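Local coordinates for intestinal fatty acid binding protein (Rattus norvegicus, PDB 1ICM) that binds long-chain fatty acids such as myristate inside its beta-barrel and probably carries them through the cytosol of intestinal cells, at residues Ile114-Tyr119 with Glu123-Phe128; Val49-Asn54 with Ile58-Glu63. All coordinates share one frame; numbering follows the deposited sequence.

Interaction 1: Ile114-Tyr119 with Glu123-Phe128; sequences IQTYTY and EAKRIF
Gln115 and Arg126 face each other as an antiparallel hydrogen-bonded pair, Gln115 N donating to Arg126 O and Arg126 N to Gln115 O, both at 2.9 Å. Two residues along, Tyr117 and Ala124 repeat the pattern with Tyr117 N on Ala124 O and Ala124 N on Tyr117 O. Strands 112-119 and 122-130 form the last beta hairpin of the fatty-acid-binding-protein barrel. Three of these carbonyls, those of Gln115, Tyr117 and Ala124, also take CA-H...O contacts, the shortest from Glu123 CA to Tyr117 O.

On the face of Gln115, Tyr117, Ala124 and Arg126, which looks into the barrel, a water joins Tyr117 OH to Arg126. It lies 2.9 Å from Tyr117 OH and accepts from Arg126 NH1, sitting at the edge of the guanidinium and in its plane; the ring and guanidinium planes are 54° apart. Gln115 NE2 reaches Tyr117 OH only by a weak, bent hydrogen bond, while Gln115 OE1 is held by Arg106 NE. Arg126 is further anchored by Asn11 through NE and by Asp34 through NH2, which, with the water at NH1, would help fix the rotation of its guanidinium. Tyr117 also touches the bound myristate.

The other face carries Ile114, Thr116, Thr118, Glu123, Lys125 and Ile127. Lys125 lies alongside Thr116 and Ile114, its CD 3.7 Å from Thr116 OG1, and its bent chain brings NZ back to Glu123 OE2 in a 2.6 Å salt bridge. Glu123 crosses Thr116, whose CG2 stands anti to the backbone N (chi1 -62° for OG1) and thereby faces the carboxylate oxygen OE2. At the far end Ile114 CG2 packs on Ile127 CG1. Back on the inner face, the Gln115 side chain crosses the Phe128 ring obliquely, amide and ring planes 67° apart, with Phe128 CE1 3.8 Å from Gln115 CG.

Interaction 2: Val49-Asn54 with Ile58-Glu63; sequences VKESSN and IDVVFE
Lys50 and Asp59 meet side by side on the outer face of an antiparallel beta hairpin, where they form a non-hydrogen-bonded pair. The lysine can be followed outward. Its CB is 4.2 Å from Asp59 OD1, still close to the sheet; CG comes nearer, 3.3 Å from that same oxygen. Because CG is anti to the carbonyl carbon (chi1 -87°), the chain runs out beside the aspartate. CD stands farther off again, 4.2 Å from Asp59 OD1. CE is about equally far from Asp59 OD1 and OD2, and a final bend at chi4 turns the ammonium back onto the carboxylate. There NZ straddles both oxygens, 2.9 Å from Asp59 OD2 and 3.0 Å from Asp59 OD1, a salt bridge in which each hydrogen bond is weak.

Backbone pairs flank this bridge. Val49 N gives a nearly straight bond of 2.8 Å to Val60 O, and Val60 N returns one to Val49 O; Glu51 and Ile58 exchange the second set, in which Glu51 N donates to Ile58 O.

The inner face is mostly apolar. Val49 CB faces Val60 CB at 4.3 Å, and Val49 CG2 comes obliquely to the Phe62 ring, 3.9 Å from its CE2. Glu51 and Ile58 point the same way, Glu51 CB against Ile58 CG1. The extended glutamate then carries OE1 to the methyls Ile58 CD1 and Val60 CG2, but its carboxylate is held from elsewhere, by Tyr70 OH at OE1 and by Arg56 in a salt bridge at OE2.

Val49, Val60 and Phe62 all touch the bound myristate, making this hairpin part of the cavity wall. Strand 46-52 pairs on its other side with strand 37-43, where Lys50 bonds to Thr39 through the backbone, while Val60 leans on Phe68 and Tyr70 of strand 68-71.

How the interactions relate
Both interactions are hairpins of the same antiparallel barrel sheet, on opposite sides of the chain's centre, with their own centres about 17 Å apart. Strands 4-12 and 37-43 stand between them in the sheet order, and the nearest atoms of the two interactions are about 7 Å apart, without touching. Bound myristate is what they share: Tyr117 from interaction 1 comes within about 4 Å of it, and Phe62 from interaction 2 within about 3 Å. The cavity surfaces differ in character. Interaction 1 touches the ligand through Tyr117, whose hydroxyl shares a water with Arg126, whereas interaction 2 lines the ligand with two valines and a phenylalanine.

Interaction 1: Ile114-Tyr119 with Glu123-Phe128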
loop_
_atom_site.group_PDB
_atom_site.type_symbol
_atom_site.label_atom_id
_atom_site.label_comp_id
_atom_site.label_asym_id
_atom_site.label_seq_id
_atom_site.Cartn_x
_atom_site.Cartn_y
_atom_site.Cartn_z
ATOM N N ILE A 114 2.775 9.738 -2.021
ATOM C CA ILE A 114 3.730 9.124 -1.120
ATOM C C ILE A 114 3.001 8.126 -0.267
ATOM O O ILE A 114 1.986 8.512 0.311
ATOM C CB ILE A 114 4.381 10.129 -0.196
ATOM C CG1 ILE A 114 5.042 11.218 -1.056
ATOM C CG2 ILE A 114 5.326 9.363 0.763
ATOM C CD1 ILE A 114 5.677 12.322 -0.223
ATOM N N GLN A 115 3.477 6.870 -0.267
ATOM C CA GLN A 115 2.834 5.841 0.538
ATOM C C GLN A 115 3.818 5.463 1.625
ATOM O O GLN A 115 4.908 4.972 1.313
ATOM C CB GLN A 115 2.480 4.532 -0.206
ATOM C CG GLN A 115 1.267 4.634 -1.128
ATOM C CD GLN A 115 0.664 3.304 -1.581
ATOM O OE1 GLN A 115 -0.580 3.490 -1.975
ATOM N NE2 GLN A 115 1.241 2.180 -1.611
ATOM N N THR A 116 3.472 5.682 2.884
ATOM C CA THR A 116 4.411 5.329 3.948
ATOM C C THR A 116 3.814 4.162 4.733
ATOM O O THR A 116 2.590 4.091 4.961
ATOM C CB THR A 116 4.506 6.515 4.935
ATOM O OG1 THR A 116 5.005 7.611 4.219
ATOM C CG2 THR A 116 5.567 6.306 6.007
ATOM N N TYR A 117 4.695 3.273 5.186
ATOM C CA TYR A 117 4.247 2.166 6.025
ATOM C C TYR A 117 5.104 2.100 7.310
ATOM O O TYR A 117 6.302 2.423 7.327
ATOM C CB TYR A 117 4.469 0.768 5.370
ATOM C CG TYR A 117 4.130 0.580 3.896
ATOM C CD1 TYR A 117 2.827 0.800 3.439
ATOM C CD2 TYR A 117 5.090 0.146 2.979
ATOM C CE1 TYR A 117 2.488 0.619 2.095
ATOM C CE2 TYR A 117 4.761 -0.060 1.635
ATOM C CZ TYR A 117 3.461 0.195 1.187
ATOM O OH TYR A 117 3.118 0.021 -0.139
ATOM N N THR A 118 4.508 1.563 8.364
ATOM C CA THR A 118 5.272 1.302 9.579
ATOM C C THR A 118 4.854 -0.084 10.095
ATOM O O THR A 118 3.682 -0.470 10.086
ATOM C CB THR A 118 5.092 2.312 10.750
ATOM O OG1 THR A 118 3.712 2.367 11.072
ATOM C CG2 THR A 118 5.592 3.708 10.386
ATOM N N TYR A 119 5.857 -0.803 10.579
ATOM C CA TYR A 119 5.619 -2.127 11.120
ATOM C C TYR A 119 6.753 -2.489 12.095
ATOM O O TYR A 119 7.941 -2.388 11.736
ATOM C CB TYR A 119 5.587 -3.177 9.989
ATOM C CG TYR A 119 5.416 -4.601 10.482
ATOM C CD1 TYR A 119 4.170 -5.084 10.892
ATOM C CD2 TYR A 119 6.488 -5.483 10.433
ATOM C CE1 TYR A 119 3.917 -6.388 11.323
ATOM C CE2 TYR A 119 6.255 -6.802 10.835
ATOM C CZ TYR A 119 5.013 -7.245 11.298
ATOM O OH TYR A 119 4.828 -8.557 11.679
ATOM N N GLU A 123 10.088 1.795 9.385
ATOM C CA GLU A 123 9.315 2.628 8.453
ATOM C C GLU A 123 9.841 2.405 7.033
ATOM O O GLU A 123 11.043 2.194 6.831
ATOM C CB GLU A 123 9.629 4.109 8.814
ATOM C CG GLU A 123 8.896 5.185 7.980
ATOM C CD GLU A 123 9.538 6.562 8.083
ATOM O OE1 GLU A 123 10.529 6.854 8.725
ATOM O OE2 GLU A 123 8.908 7.467 7.397
ATOM N N ALA A 124 8.955 2.500 6.044
ATOM C CA ALA A 124 9.391 2.381 4.652
ATOM C C ALA A 124 8.498 3.310 3.836
ATOM O O ALA A 124 7.363 3.585 4.229
ATOM C CB ALA A 124 9.145 0.995 4.078
ATOM N N LYS A 125 8.962 3.774 2.678
ATOM C CA LYS A 125 8.114 4.570 1.799
ATOM C C LYS A 125 8.290 4.074 0.354
ATOM O O LYS A 125 9.379 3.587 -0.069
ATOM C CB LYS A 125 8.567 6.012 1.701
ATOM C CG LYS A 125 8.804 6.683 3.029
ATOM C CD LYS A 125 8.443 8.147 2.870
ATOM C CE LYS A 125 9.317 9.063 3.705
ATOM N NZ LYS A 125 9.330 8.749 5.140
ATOM N N ARG A 126 7.199 4.246 -0.391
ATOM C CA ARG A 126 7.139 3.993 -1.829
ATOM C C ARG A 126 6.608 5.293 -2.432
ATOM O O ARG A 126 5.530 5.721 -2.040
ATOM C CB ARG A 126 6.263 2.820 -2.224
ATOM C CG ARG A 126 6.825 1.555 -1.563
ATOM C CD ARG A 126 6.536 0.283 -2.358
ATOM N NE ARG A 126 7.477 0.147 -3.471
ATOM C CZ ARG A 126 7.255 -0.793 -4.372
ATOM N NH1 ARG A 126 6.174 -1.580 -4.195
ATOM N NH2 ARG A 126 8.108 -0.951 -5.372
ATOM N N ILE A 127 7.357 5.919 -3.329
ATOM C CA ILE A 127 6.884 7.170 -3.948
ATOM C C ILE A 127 6.508 6.970 -5.425
ATOM O O ILE A 127 7.300 6.418 -6.199
ATOM C CB ILE A 127 7.994 8.187 -3.714
ATOM C CG1 ILE A 127 8.193 8.362 -2.197
ATOM C CG2 ILE A 127 7.676 9.500 -4.448
ATOM C CD1 ILE A 127 9.510 9.016 -1.796
ATOM N N PHE A 128 5.322 7.411 -5.867
ATOM C CA PHE A 128 4.853 7.226 -7.232
ATOM C C PHE A 128 4.754 8.524 -8.012
ATOM O O PHE A 128 4.530 9.566 -7.378
ATOM C CB PHE A 128 3.396 6.726 -7.162
ATOM C CG PHE A 128 3.248 5.429 -6.381
ATOM C CD1 PHE A 128 3.410 5.365 -4.989
ATOM C CD2 PHE A 128 2.953 4.235 -7.043
ATOM C CE1 PHE A 128 3.281 4.156 -4.287
ATOM C CE2 PHE A 128 2.831 3.013 -6.370
ATOM C CZ PHE A 128 2.995 2.976 -4.979
HETATM O O HOH W 1 4.192 -2.064 -1.819
#

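Interaction 2: Val49-Asn54 with Ile58-Glu63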
loop_
_atom_site.group_PDB
_atom_site.type_symbol
_atom_site.label_atom_id
_atom_site.label_comp_id
_atom_site.label_asym_id
_atom_site.label_seq_id
_atom_site.Cartn_x
_atom_site.Cartn_y
_atom_site.Cartn_z
ATOM N N VAL A 49 -9.159 0.562 -6.379
ATOM C CA VAL A 49 -7.731 0.615 -6.657
ATOM C C VAL A 49 -7.371 -0.614 -7.478
ATOM O O VAL A 49 -7.535 -1.762 -7.070
ATOM C CB VAL A 49 -6.808 0.642 -5.446
ATOM C CG1 VAL A 49 -5.351 0.825 -5.863
ATOM C CG2 VAL A 49 -7.186 1.733 -4.439
ATOM N N LYS A 50 -6.903 -0.352 -8.676
ATOM C CA LYS A 50 -6.511 -1.445 -9.538
ATOM C C LYS A 50 -5.021 -1.506 -9.356
ATOM O O LYS A 50 -4.293 -0.561 -9.673
ATOM C CB LYS A 50 -6.816 -1.123 -10.983
ATOM C CG LYS A 50 -8.246 -1.531 -11.263
ATOM C CD LYS A 50 -8.787 -0.855 -12.491
ATOM C CE LYS A 50 -10.194 -1.357 -12.719
ATOM N NZ LYS A 50 -10.208 -2.827 -12.707
ATOM N N GLU A 51 -4.598 -2.639 -8.812
ATOM C CA GLU A 51 -3.206 -2.831 -8.545
ATOM C C GLU A 51 -2.644 -3.731 -9.627
ATOM O O GLU A 51 -3.220 -4.805 -9.893
ATOM C CB GLU A 51 -3.143 -3.478 -7.135
ATOM C CG GLU A 51 -1.725 -3.901 -6.699
ATOM C CD GLU A 51 -1.760 -4.596 -5.363
ATOM O OE1 GLU A 51 -2.493 -4.251 -4.444
ATOM O OE2 GLU A 51 -0.933 -5.612 -5.295
ATOM N N SER A 52 -1.542 -3.286 -10.224
ATOM C CA SER A 52 -0.934 -4.088 -11.282
ATOM C C SER A 52 0.561 -4.130 -11.048
ATOM O O SER A 52 1.223 -3.092 -10.863
ATOM C CB SER A 52 -1.288 -3.454 -12.626
ATOM O OG SER A 52 -0.649 -4.102 -13.693
ATOM N N SER A 53 1.113 -5.357 -11.022
ATOM C CA SER A 53 2.554 -5.452 -10.791
ATOM C C SER A 53 3.104 -6.706 -11.460
ATOM O O SER A 53 2.312 -7.466 -12.024
ATOM C CB SER A 53 2.899 -5.524 -9.302
ATOM O OG SER A 53 2.446 -6.768 -8.777
ATOM N N ASN A 54 4.419 -6.920 -11.303
ATOM C CA ASN A 54 5.011 -8.128 -11.880
ATOM C C ASN A 54 4.417 -9.373 -11.249
ATOM O O ASN A 54 4.404 -10.435 -11.870
ATOM C CB ASN A 54 6.535 -8.216 -11.802
ATOM C CG ASN A 54 7.300 -7.203 -12.609
ATOM O OD1 ASN A 54 6.812 -6.725 -13.635
ATOM N ND2 ASN A 54 8.493 -6.847 -12.134
ATOM N N ILE A 58 -4.905 -7.176 -9.599
ATOM C CA ILE A 58 -6.167 -7.352 -8.916
ATOM C C ILE A 58 -6.795 -6.015 -8.574
ATOM O O ILE A 58 -6.108 -4.992 -8.530
ATOM C CB ILE A 58 -5.895 -8.013 -7.569
ATOM C CG1 ILE A 58 -4.939 -7.161 -6.737
ATOM C CG2 ILE A 58 -5.207 -9.345 -7.820
ATOM C CD1 ILE A 58 -4.908 -7.516 -5.247
ATOM N N ASP A 59 -8.099 -6.109 -8.324
ATOM C CA ASP A 59 -8.854 -4.941 -7.920
ATOM C C ASP A 59 -9.023 -4.965 -6.393
ATOM O O ASP A 59 -9.230 -6.030 -5.766
ATOM C CB ASP A 59 -10.261 -4.989 -8.525
ATOM C CG ASP A 59 -10.318 -4.652 -9.994
ATOM O OD1 ASP A 59 -9.144 -4.594 -10.577
ATOM O OD2 ASP A 59 -11.376 -4.452 -10.557
ATOM N N VAL A 60 -8.919 -3.791 -5.792
ATOM C CA VAL A 60 -9.112 -3.645 -4.351
ATOM C C VAL A 60 -10.236 -2.619 -4.232
ATOM O O VAL A 60 -10.113 -1.491 -4.716
ATOM C CB VAL A 60 -7.884 -3.128 -3.637
ATOM C CG1 VAL A 60 -8.080 -3.266 -2.132
ATOM C CG2 VAL A 60 -6.617 -3.875 -4.047
ATOM N N VAL A 61 -11.340 -2.985 -3.614
ATOM C CA VAL A 61 -12.438 -2.064 -3.408
ATOM C C VAL A 61 -12.685 -1.827 -1.915
ATOM O O VAL A 61 -12.783 -2.777 -1.127
ATOM C CB VAL A 61 -13.691 -2.694 -4.011
ATOM C CG1 VAL A 61 -14.931 -1.834 -3.751
ATOM C CG2 VAL A 61 -13.441 -2.923 -5.503
ATOM N N PHE A 62 -12.795 -0.595 -1.486
ATOM C CA PHE A 62 -13.095 -0.304 -0.106
ATOM C C PHE A 62 -13.987 0.928 0.108
ATOM O O PHE A 62 -14.006 1.845 -0.702
ATOM C CB PHE A 62 -11.821 -0.158 0.730
ATOM C CG PHE A 62 -10.859 0.886 0.307
ATOM C CD1 PHE A 62 -11.003 2.179 0.812
ATOM C CD2 PHE A 62 -9.800 0.613 -0.551
ATOM C CE1 PHE A 62 -10.079 3.160 0.474
ATOM C CE2 PHE A 62 -8.864 1.579 -0.897
ATOM C CZ PHE A 62 -9.016 2.865 -0.382
ATOM N N GLU A 63 -14.751 0.944 1.206
ATOM C CA GLU A 63 -15.587 2.062 1.570
ATOM C C GLU A 63 -14.885 2.715 2.763
ATOM O O GLU A 63 -14.457 2.000 3.688
ATOM C CB GLU A 63 -16.992 1.578 1.980
ATOM C CG GLU A 63 -17.833 2.805 2.352
ATOM C CD GLU A 63 -19.282 2.499 2.640
ATOM O OE1 GLU A 63 -19.713 1.322 2.251
ATOM O OE2 GLU A 63 -19.990 3.321 3.195
#